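Local coordinates for protein ORF48 (Lactococcus phage TP901-1, PDB 3U6X) that serves as a baseplate upper protein of the phage, probably helping to link receptor-binding proteins to the baseplate at the tail tip, at residues Q13-V18 / L50-Q55. Residues are numbered along the deposited sequence; the frame is centred on the assembly and turned at random.
Sequences QPEVKV and LSYDRQ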
loop_
_atom_site.group_PDB
_atom_site.type_symbol
_atom_site.label_atom_id
_atom_site.label_comp_id
_atom_site.label_asym_id
_atom_site.label_seq_id
_atom_site.Cartn_x
_atom_site.Cartn_y
_atom_site.Cartn_z
ATOM N N GLN V 13 27.747 -10.340 36.714
ATOM C CA GLN V 13 29.139 -10.771 36.760
ATOM C C GLN V 13 29.771 -10.641 35.381
ATOM O O GLN V 13 29.916 -11.648 34.681
ATOM C CB GLN V 13 29.275 -12.210 37.326
ATOM C CG GLN V 13 28.799 -12.378 38.765
ATOM C CD GLN V 13 27.314 -12.498 38.856
ATOM O OE1 GLN V 13 26.678 -13.221 38.085
ATOM N NE2 GLN V 13 26.734 -11.749 39.766
ATOM N N PRO V 14 30.158 -9.412 34.967
ATOM C CA PRO V 14 30.736 -9.234 33.628
ATOM C C PRO V 14 32.050 -9.950 33.395
ATOM O O PRO V 14 32.885 -9.991 34.289
ATOM C CB PRO V 14 30.892 -7.717 33.511
ATOM C CG PRO V 14 30.925 -7.233 34.865
ATOM C CD PRO V 14 30.031 -8.115 35.651
ATOM N N GLU V 15 32.208 -10.556 32.211
ATOM C CA GLU V 15 33.432 -11.249 31.828
ATOM C C GLU V 15 34.545 -10.214 31.634
ATOM O O GLU V 15 34.309 -9.129 31.091
ATOM C CB GLU V 15 33.227 -12.034 30.533
ATOM C CG GLU V 15 33.464 -13.527 30.661
ATOM C CD GLU V 15 34.826 -13.956 31.181
ATOM O OE1 GLU V 15 34.902 -14.313 32.381
ATOM O OE2 GLU V 15 35.804 -13.964 30.394
ATOM N N VAL V 16 35.739 -10.538 32.136
ATOM C CA VAL V 16 36.906 -9.671 32.036
ATOM C C VAL V 16 37.998 -10.470 31.334
ATOM O O VAL V 16 38.235 -11.643 31.654
ATOM C CB VAL V 16 37.373 -9.123 33.425
ATOM C CG1 VAL V 16 38.622 -8.252 33.301
ATOM C CG2 VAL V 16 36.262 -8.339 34.110
ATOM N N LYS V 17 38.624 -9.830 30.335
ATOM C CA LYS V 17 39.726 -10.398 29.579
ATOM C C LYS V 17 40.908 -9.441 29.664
ATOM O O LYS V 17 40.761 -8.223 29.449
ATOM C CB LYS V 17 39.307 -10.692 28.140
ATOM C CG LYS V 17 38.605 -12.025 27.981
ATOM C CD LYS V 17 37.769 -12.028 26.701
ATOM C CE LYS V 17 37.116 -13.362 26.442
ATOM N NZ LYS V 17 36.195 -13.286 25.279
ATOM N N VAL V 18 42.070 -9.988 30.084
ATOM C CA VAL V 18 43.287 -9.211 30.309
ATOM C C VAL V 18 44.333 -9.582 29.276
ATOM O O VAL V 18 44.499 -10.771 28.988
ATOM C CB VAL V 18 43.814 -9.344 31.766
ATOM C CG1 VAL V 18 45.017 -8.439 32.011
ATOM C CG2 VAL V 18 42.720 -9.035 32.775
ATOM N N LEU V 50 38.706 -15.098 38.118
ATOM C CA LEU V 50 37.683 -14.103 38.433
ATOM C C LEU V 50 36.777 -14.477 39.627
ATOM O O LEU V 50 36.416 -15.645 39.862
ATOM C CB LEU V 50 36.882 -13.669 37.182
ATOM C CG LEU V 50 37.707 -13.237 35.963
ATOM C CD1 LEU V 50 36.839 -13.011 34.780
ATOM C CD2 LEU V 50 38.538 -12.022 36.250
ATOM N N SER V 51 36.457 -13.444 40.390
ATOM C CA SER V 51 35.713 -13.474 41.635
ATOM C C SER V 51 34.801 -12.221 41.636
ATOM O O SER V 51 35.257 -11.137 41.252
ATOM C CB SER V 51 36.720 -13.375 42.777
ATOM O OG SER V 51 36.254 -14.043 43.928
ATOM N N TYR V 52 33.543 -12.354 42.104
ATOM C CA TYR V 52 32.598 -11.235 42.052
ATOM C C TYR V 52 31.806 -10.884 43.300
ATOM O O TYR V 52 31.175 -11.743 43.934
ATOM C CB TYR V 52 31.564 -11.482 40.928
ATOM C CG TYR V 52 32.130 -11.656 39.540
ATOM C CD1 TYR V 52 32.267 -10.571 38.687
ATOM C CD2 TYR V 52 32.498 -12.916 39.067
ATOM C CE1 TYR V 52 32.759 -10.727 37.395
ATOM C CE2 TYR V 52 33.031 -13.077 37.794
ATOM C CZ TYR V 52 33.136 -11.981 36.954
ATOM O OH TYR V 52 33.618 -12.101 35.683
ATOM N N ASP V 53 31.724 -9.580 43.547
ATOM C CA ASP V 53 30.863 -8.933 44.540
ATOM C C ASP V 53 29.974 -7.951 43.759
ATOM O O ASP V 53 30.193 -7.782 42.545
ATOM C CB ASP V 53 31.689 -8.193 45.602
ATOM C CG ASP V 53 32.153 -9.055 46.766
ATOM O OD1 ASP V 53 31.537 -10.135 47.004
ATOM O OD2 ASP V 53 33.115 -8.647 47.456
ATOM N N ARG V 54 28.975 -7.313 44.421
ATOM C CA ARG V 54 28.109 -6.302 43.785
ATOM C C ARG V 54 28.979 -5.190 43.195
ATOM O O ARG V 54 29.749 -4.571 43.921
ATOM C CB ARG V 54 27.118 -5.714 44.807
ATOM C CG ARG V 54 25.676 -5.579 44.318
ATOM C CD ARG V 54 25.350 -4.232 43.700
ATOM N NE ARG V 54 25.037 -3.206 44.697
ATOM C CZ ARG V 54 24.287 -2.126 44.479
ATOM N NH1 ARG V 54 23.700 -1.939 43.303
ATOM N NH2 ARG V 54 24.107 -1.233 45.440
ATOM N N GLN V 55 28.948 -5.032 41.870
ATOM C CA GLN V 55 29.691 -4.002 41.115
ATOM C C GLN V 55 31.207 -3.988 41.324
ATOM O O GLN V 55 31.838 -2.936 41.198
ATOM C CB GLN V 55 29.078 -2.611 41.331
ATOM C CG GLN V 55 27.604 -2.546 40.937
ATOM C CD GLN V 55 26.988 -1.179 41.089
ATOM O OE1 GLN V 55 27.537 -0.269 41.724
ATOM N NE2 GLN V 55 25.818 -1.013 40.502
#
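Gln13 faces Tyr52 and Val16 faces Leu50 where two chain segments run in roughly opposite directions, well short of strictly antiparallel, their CA atoms 6.3 Å apart at Gln13 and Tyr52 and 7.8 Å apart at Val16 and Leu50. Only the side chains of Leu50 and Tyr52 reach across from 50-55. With CG anti to its carbonyl carbon (chi1 -59°), Tyr52 projects its ring toward 13-18, where Gln13 covers one face. Gln13 CB sits 3.5 Å from the ring centroid, 6° off the ring normal, a CH-pi contact. Gln13 CG follows toward the root of the ring, 3.5 Å from Tyr52 CG; the chain then bends, and its amide turns 79° to the ring plane. Tyr52 OH donates a hydrogen bond of 2.6 Å to Pro14 O, meeting this carbonyl from above its plane. The proline ring edges up to the same aromatic, with Pro14 CD 4.2 Å from Tyr52 CE1. In the immunoglobulin-like domain of this baseplate upper protein, strands 16-22 and 43-53 are neighbours in an antiparallel sheet, joined by backbone hydrogen bonding between Val18 and Val46; between the two segments here the one hydrogen bond comes from a side chain, and Tyr52 thereby ties the segment leading into 16-22 to the end of 43-53. Farther along, Leu50 CD1 rises to Val16 CB at 4.2 Å, while Glu15 crosses the leucine at about a right angle and brings one carboxylate oxygen, OE1, to the same methyl. Val57 of strand 56-60 packs against both Val16 and Tyr52. The Gln13 NE2 end hydrogen-bonds a polar side chain in a chain of another protein, and Ser51 and Tyr52 pair with an antiparallel strand of a second subunit, carrying the sheet across that interface.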